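Local coordinates for FAD-dependent oxidoreductase (Actinomadura kijaniata, PDB 3M9V), which probably acts as a flavin-dependent oxidoreductase of the acyl-CoA dehydrogenase family in the biosynthesis of the sugar D-kijanose, and binds dTDP, at residues P70-G75 with Y114-G119; P19-G24 with V78-D83. One frame throughout, in Å; residues are numbered along the deposited sequence.

Contact 1: P70-G75 with Y114-G119. With TYD (thymidine-5'-diphosphate), chain B.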
loop_
_atom_site.group_PDB
_atom_site.type_symbol
_atom_site.label_atom_id
_atom_site.label_comp_id
_atom_site.label_asym_id
_atom_site.label_seq_id
_atom_site.Cartn_x
_atom_site.Cartn_y
_atom_site.Cartn_z
ATOM N N PRO A 70 -34.954 18.401 -18.474
ATOM C CA PRO A 70 -36.131 17.539 -18.651
ATOM C C PRO A 70 -36.646 17.561 -20.103
ATOM O O PRO A 70 -36.663 18.611 -20.756
ATOM C CB PRO A 70 -37.151 18.193 -17.737
ATOM C CG PRO A 70 -36.322 18.713 -16.604
ATOM C CD PRO A 70 -35.051 19.238 -17.268
ATOM N N ALA A 71 -37.026 16.413 -20.655
ATOM C CA ALA A 71 -37.621 16.441 -21.988
ATOM C C ALA A 71 -38.849 17.366 -22.072
ATOM O O ALA A 71 -39.061 18.013 -23.094
ATOM C CB ALA A 71 -37.948 15.030 -22.483
ATOM N N GLU A 72 -39.627 17.470 -21.002
ATOM C CA GLU A 72 -40.728 18.427 -20.960
ATOM C C GLU A 72 -40.270 19.795 -21.448
ATOM O O GLU A 72 -41.089 20.509 -22.013
ATOM C CB GLU A 72 -41.282 18.628 -19.542
ATOM C CG GLU A 72 -42.026 17.444 -18.920
ATOM C CD GLU A 72 -41.143 16.416 -18.202
ATOM O OE1 GLU A 72 -41.619 15.889 -17.170
ATOM O OE2 GLU A 72 -40.005 16.101 -18.641
ATOM N N LEU A 73 -39.014 20.184 -21.231
ATOM C CA LEU A 73 -38.595 21.536 -21.564
ATOM C C LEU A 73 -37.795 21.569 -22.851
ATOM O O LEU A 73 -37.239 22.610 -23.194
ATOM C CB LEU A 73 -37.845 22.219 -20.423
ATOM C CG LEU A 73 -38.700 22.311 -19.159
ATOM C CD1 LEU A 73 -37.936 22.964 -18.038
ATOM C CD2 LEU A 73 -39.903 23.189 -19.427
ATOM N N GLY A 74 -37.748 20.434 -23.541
ATOM C CA GLY A 74 -37.008 20.328 -24.783
ATOM C C GLY A 74 -35.604 19.759 -24.674
ATOM O O GLY A 74 -34.874 19.757 -25.669
ATOM N N GLY A 75 -35.211 19.315 -23.480
ATOM C CA GLY A 75 -33.899 18.701 -23.298
ATOM C C GLY A 75 -33.876 17.216 -23.642
ATOM O O GLY A 75 -34.932 16.614 -23.874
ATOM N N TYR A 114 -34.746 19.683 -10.313
ATOM C CA TYR A 114 -35.430 19.391 -9.069
ATOM C C TYR A 114 -36.064 20.646 -8.468
ATOM O O TYR A 114 -37.100 20.579 -7.801
ATOM C CB TYR A 114 -34.380 18.834 -8.105
ATOM C CG TYR A 114 -34.914 18.516 -6.730
ATOM C CD1 TYR A 114 -35.206 17.198 -6.376
ATOM C CD2 TYR A 114 -35.130 19.530 -5.802
ATOM C CE1 TYR A 114 -35.685 16.903 -5.110
ATOM C CE2 TYR A 114 -35.620 19.246 -4.532
ATOM C CZ TYR A 114 -35.907 17.933 -4.212
ATOM O OH TYR A 114 -36.392 17.631 -2.962
ATOM N N GLU A 115 -35.428 21.797 -8.650
ATOM C CA GLU A 115 -36.040 23.060 -8.230
ATOM C C GLU A 115 -37.341 23.295 -9.003
ATOM O O GLU A 115 -38.377 23.636 -8.440
ATOM C CB GLU A 115 -35.097 24.225 -8.525
ATOM C CG GLU A 115 -33.866 24.278 -7.637
ATOM C CD GLU A 115 -34.249 24.675 -6.222
ATOM O OE1 GLU A 115 -33.366 24.820 -5.353
ATOM O OE2 GLU A 115 -35.456 24.875 -5.975
ATOM N N TRP A 116 -37.261 23.101 -10.314
ATOM C CA TRP A 116 -38.406 23.184 -11.206
ATOM C C TRP A 116 -39.609 22.339 -10.765
ATOM O O TRP A 116 -40.743 22.819 -10.792
ATOM C CB TRP A 116 -37.974 22.827 -12.632
ATOM C CG TRP A 116 -39.070 22.960 -13.651
ATOM C CD1 TRP A 116 -39.755 24.102 -13.954
ATOM C CD2 TRP A 116 -39.623 21.932 -14.485
ATOM N NE1 TRP A 116 -40.693 23.850 -14.922
ATOM C CE2 TRP A 116 -40.640 22.528 -15.267
ATOM C CE3 TRP A 116 -39.350 20.572 -14.662
ATOM C CZ2 TRP A 116 -41.385 21.819 -16.209
ATOM C CZ3 TRP A 116 -40.099 19.865 -15.588
ATOM C CH2 TRP A 116 -41.109 20.487 -16.345
ATOM N N ARG A 117 -39.381 21.104 -10.333
ATOM C CA ARG A 117 -40.459 20.182 -9.982
ATOM C C ARG A 117 -40.872 20.309 -8.518
ATOM O O ARG A 117 -41.984 19.918 -8.182
ATOM C CB ARG A 117 -40.017 18.730 -10.189
ATOM C CG ARG A 117 -39.901 18.266 -11.635
ATOM C CD ARG A 117 -39.409 16.830 -11.691
ATOM N NE ARG A 117 -38.543 16.518 -12.829
ATOM C CZ ARG A 117 -38.978 16.172 -14.040
ATOM N NH1 ARG A 117 -38.128 15.878 -15.020
ATOM N NH2 ARG A 117 -40.285 16.108 -14.286
ATOM N N HIS A 118 -40.024 20.812 -7.630
ATOM C CA HIS A 118 -40.359 20.845 -6.211
ATOM C C HIS A 118 -40.165 22.190 -5.533
ATOM O O HIS A 118 -40.242 22.279 -4.307
ATOM C CB HIS A 118 -39.525 19.815 -5.432
ATOM C CG HIS A 118 -39.663 18.433 -5.979
ATOM N ND1 HIS A 118 -40.749 17.635 -5.690
ATOM C CD2 HIS A 118 -38.913 17.743 -6.871
ATOM C CE1 HIS A 118 -40.649 16.500 -6.361
ATOM N NE2 HIS A 118 -39.540 16.539 -7.078
ATOM N N GLY A 119 -39.845 23.229 -6.290
ATOM C CA GLY A 119 -39.620 24.511 -5.639
ATOM C C GLY A 119 -40.945 25.255 -5.559
ATOM O O GLY A 119 -41.935 24.845 -6.171
HETATM P PA TYD B . -26.095 22.439 -3.634
HETATM O O1A TYD B . -25.887 23.886 -4.041
HETATM O O2A TYD B . -25.018 21.399 -3.887
HETATM O O3A TYD B . -26.530 22.382 -2.089
HETATM P PB TYD B . -26.162 23.655 -1.179
HETATM O O1B TYD B . -24.766 24.036 -1.640
HETATM O O2B TYD B . -26.199 22.972 0.173
HETATM O O3B TYD B . -27.284 24.626 -1.497
HETATM O "O5'" TYD B . -27.508 21.875 -4.169
HETATM C "C5'" TYD B . -28.767 22.381 -3.729
HETATM C "C4'" TYD B . -29.592 21.956 -4.937
HETATM O "O4'" TYD B . -29.747 20.543 -4.971
HETATM C "C3'" TYD B . -30.987 22.548 -4.994
HETATM O "O3'" TYD B . -30.888 23.390 -6.144
HETATM C "C2'" TYD B . -31.880 21.385 -5.396
HETATM C "C1'" TYD B . -30.976 20.172 -5.599
HETATM N N1 TYD B . -31.518 18.999 -4.900
HETATM C C2 TYD B . -31.669 17.839 -5.537
HETATM O O2 TYD B . -31.358 17.759 -6.749
HETATM N N3 TYD B . -32.174 16.776 -4.872
HETATM C C4 TYD B . -32.513 16.862 -3.565
HETATM O O4 TYD B . -32.974 15.861 -2.976
HETATM C C5 TYD B . -32.364 18.064 -2.894
HETATM C C5M TYD B . -32.723 18.267 -1.446
HETATM C C6 TYD B . -31.847 19.135 -3.609
#
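L73 and W116 reach toward each other tip to tip, with the methyl CD1 of L73 over the centre of the indole's six-membered ring. This is a CH-pi contact, 4.0 Å from CD1 of L73 to the W116 ring centroid and 14° off the normal. The indole gets there because its CG is anti to the backbone N (chi1 -177°), which throws the ring from helix 96-118 toward the loop. The second methyl, CD2, packs at 3.8 Å against W116 CZ2, so a branched leucine tip suits this flat target. P70 and the indole slide past each other in opposite directions, proline CB lying 4.0 Å from W116 CZ3, while E72 crosses obliquely and lays its CB against W116 CH2.

Beyond that methylene, the E72 chain bends at chi2 and meets R117 at about a right angle. OE1 of E72 takes a salt-bridged hydrogen bond of 3.2 Å from NH2 of R117, nearly straight at 162°. The oxygen lies close to the guanidinium plane, yet the donor stands above the carboxylate plane. W116 CZ3 sits over one face of the guanidinium, toward its rim.

Y114, two residues before W116, turns its ring to the nucleotide: thymine N3 lies 3.4 Å from Y114 CD1 over one face, and H118 CD2 lies over the opposite face. An alanine at Y114 would probably leave the thymine without the aromatic face on this side and H118 CD2 without the ring it rests against. E115 OE1 accepts from the deoxyribose O3' at 3.0 Å and also pairs with R242. Because the exposed E72-R117 pair makes a single hydrogen bond at the margin, the apolar packing on W116 probably carries most of the contact.

Contact 2: P19-G24 with V78-D83; sequences PVTPAG and VDRLYD
D83 meets the backbone and hydroxyl of the 19-24 segment with both carboxylate oxygens. OD1 accepts from V20 N at 2.7 Å, on its syn side and 17° out of the carboxylate plane. OD2 takes a shorter bond, 2.6 Å, from OG1 of T21, which approaches nearly along the C-O axis of D83; a weak bond from T21 N joins it. The aspartate reaches its donors with CG anti to the carbonyl carbon (chi1 -72°), and a short carboxylate suits a space this close to the opposing backbone.

T21 holds OG1 between its own backbone N and carbonyl carbon, where the hydroxyl can serve two directions at once. It donates to D83 and accepts from G24 N at 3.1 Å, capping helix 22-32. One water also donates to OG1 and accepts from R80 N, bridging the segments. The methyl CG2 of T21, on the other branch, lies over one face of the R80 guanidinium, toward its rim, and packs 3.8 Å from R80 CG; the R80 chain is bent at chi2, and CG2 lies against both its CG and its guanidinium. Glycine suits position 24, since a CB there would run into OD2 of D83 as the carboxylate now stands.

Apolar groups flank the polar centre. V20 crosses Y82 at about a right angle, CG1 lying 3.7 Å from CE2 of Y82, whose OH is bonded to L16 N. A23 CB rests 4.0 Å from V78 CG2. R80 holds the N-cap position of helix 81-94, and the next two backbone N-H groups bond to the D319 carboxylate. A threonine N-cap, whose hydroxyl also bonds a buried aspartate in the first turn of another helix, thus ties together two helix N-termini in the helical N-terminal part of this acyl-CoA dehydrogenase fold.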
loop_
_atom_site.group_PDB
_atom_site.type_symbol
_atom_site.label_atom_id
_atom_site.label_comp_id
_atom_site.label_asym_id
_atom_site.label_seq_id
_atom_site.Cartn_x
_atom_site.Cartn_y
_atom_site.Cartn_z
ATOM N N PRO A 19 -24.310 3.223 -20.690
ATOM C CA PRO A 19 -25.395 3.983 -20.060
ATOM C C PRO A 19 -26.557 3.033 -19.808
ATOM O O PRO A 19 -26.684 2.042 -20.509
ATOM C CB PRO A 19 -25.813 4.993 -21.134
ATOM C CG PRO A 19 -24.759 4.960 -22.184
ATOM C CD PRO A 19 -24.063 3.612 -22.089
ATOM N N VAL A 20 -27.401 3.295 -18.821
ATOM C CA VAL A 20 -28.458 2.346 -18.533
ATOM C C VAL A 20 -29.831 2.830 -18.996
ATOM O O VAL A 20 -30.829 2.140 -18.755
ATOM C CB VAL A 20 -28.525 2.064 -17.010
ATOM C CG1 VAL A 20 -27.193 1.439 -16.580
ATOM C CG2 VAL A 20 -28.710 3.354 -16.234
ATOM N N THR A 21 -29.919 4.004 -19.618
ATOM C CA THR A 21 -31.227 4.425 -20.127
ATOM C C THR A 21 -31.108 4.890 -21.563
ATOM O O THR A 21 -30.015 5.222 -22.011
ATOM C CB THR A 21 -31.825 5.638 -19.381
ATOM O OG1 THR A 21 -30.934 6.744 -19.549
ATOM C CG2 THR A 21 -31.958 5.372 -17.912
ATOM N N PRO A 22 -32.241 4.882 -22.294
ATOM C CA PRO A 22 -32.223 5.335 -23.689
ATOM C C PRO A 22 -31.687 6.772 -23.810
ATOM O O PRO A 22 -30.876 7.074 -24.672
ATOM C CB PRO A 22 -33.699 5.235 -24.118
ATOM C CG PRO A 22 -34.243 4.117 -23.238
ATOM C CD PRO A 22 -33.514 4.245 -21.911
ATOM N N ALA A 23 -32.089 7.694 -22.952
ATOM C CA ALA A 23 -31.527 9.033 -23.106
ATOM C C ALA A 23 -30.012 9.072 -22.881
ATOM O O ALA A 23 -29.282 9.816 -23.568
ATOM C CB ALA A 23 -32.252 10.016 -22.214
ATOM N N GLY A 24 -29.552 8.222 -21.957
ATOM C CA GLY A 24 -28.129 8.154 -21.645
ATOM C C GLY A 24 -27.412 7.670 -22.897
ATOM O O GLY A 24 -26.325 8.144 -23.242
ATOM N N VAL A 78 -31.777 13.352 -19.877
ATOM C CA VAL A 78 -30.897 12.501 -19.068
ATOM C C VAL A 78 -31.162 12.809 -17.604
ATOM O O VAL A 78 -31.080 13.952 -17.158
ATOM C CB VAL A 78 -29.401 12.663 -19.410
ATOM C CG1 VAL A 78 -28.538 11.784 -18.487
ATOM C CG2 VAL A 78 -29.190 12.282 -20.877
ATOM N N ASP A 79 -31.537 11.801 -16.831
ATOM C CA ASP A 79 -31.823 12.079 -15.435
ATOM C C ASP A 79 -31.155 11.093 -14.487
ATOM O O ASP A 79 -31.390 11.228 -13.292
ATOM C CB ASP A 79 -33.331 12.080 -15.191
ATOM C CG ASP A 79 -33.918 10.696 -15.349
ATOM O OD1 ASP A 79 -33.288 9.771 -15.906
ATOM O OD2 ASP A 79 -35.055 10.520 -14.890
ATOM N N ARG A 80 -30.308 10.176 -14.963
ATOM C CA ARG A 80 -29.514 9.362 -14.035
ATOM C C ARG A 80 -28.094 9.892 -13.830
ATOM O O ARG A 80 -27.356 10.135 -14.790
ATOM C CB ARG A 80 -29.318 7.953 -14.589
ATOM C CG ARG A 80 -30.545 7.076 -14.769
ATOM C CD ARG A 80 -31.335 6.829 -13.514
ATOM N NE ARG A 80 -32.534 6.109 -13.944
ATOM C CZ ARG A 80 -32.649 4.786 -13.969
ATOM N NH1 ARG A 80 -31.660 4.011 -13.542
ATOM N NH2 ARG A 80 -33.780 4.229 -14.373
ATOM N N LEU A 81 -27.678 9.978 -12.568
ATOM C CA LEU A 81 -26.284 10.321 -12.302
ATOM C C LEU A 81 -25.339 9.310 -12.952
ATOM O O LEU A 81 -24.237 9.623 -13.409
ATOM C CB LEU A 81 -26.078 10.388 -10.790
ATOM C CG LEU A 81 -26.748 11.618 -10.137
ATOM C CD1 LEU A 81 -26.951 11.240 -8.676
ATOM C CD2 LEU A 81 -25.906 12.895 -10.264
ATOM N N TYR A 82 -25.764 8.054 -12.935
ATOM C CA TYR A 82 -24.943 6.993 -13.470
ATOM C C TYR A 82 -24.714 7.319 -14.936
ATOM O O TYR A 82 -23.590 7.220 -15.386
ATOM C CB TYR A 82 -25.658 5.655 -13.325
ATOM C CG TYR A 82 -24.857 4.447 -13.763
ATOM C CD1 TYR A 82 -24.176 3.693 -12.804
ATOM C CD2 TYR A 82 -24.800 4.065 -15.095
ATOM C CE1 TYR A 82 -23.437 2.575 -13.137
ATOM C CE2 TYR A 82 -24.054 2.931 -15.447
ATOM C CZ TYR A 82 -23.402 2.205 -14.453
ATOM O OH TYR A 82 -22.687 1.059 -14.700
ATOM N N ASP A 83 -25.737 7.680 -15.708
ATOM C CA ASP A 83 -25.440 7.942 -17.107
ATOM C C ASP A 83 -24.629 9.205 -17.336
ATOM O O ASP A 83 -23.879 9.239 -18.317
ATOM C CB ASP A 83 -26.702 8.037 -17.969
ATOM C CG ASP A 83 -27.342 6.679 -18.154
ATOM O OD1 ASP A 83 -26.698 5.685 -17.772
ATOM O OD2 ASP A 83 -28.458 6.595 -18.685
HETATM O O HOH W 1 -30.451 9.130 -17.578
#

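Overall arrangement
The segments alternate along the chain in the order 19-24, 70-75, 78-83 and 114-119, so the contacts cross along the chain, with centres 16 Å apart. The loop between helices 53-61 and 81-94 supplies 70-75 to contact 1 and leads on into 78-83 of contact 2. Helices 81-94 and 96-118 follow each other, contact 2 lying at the start of the first and contact 1 at the end of the second. Contact 1 is on the surface beside the nucleotide; contact 2 is more buried, reaching helix 291-323 of the C-terminal region through D319. Together they tie one connecting loop to the start of helix 22-32 and to the nucleotide-binding end of helix 96-118.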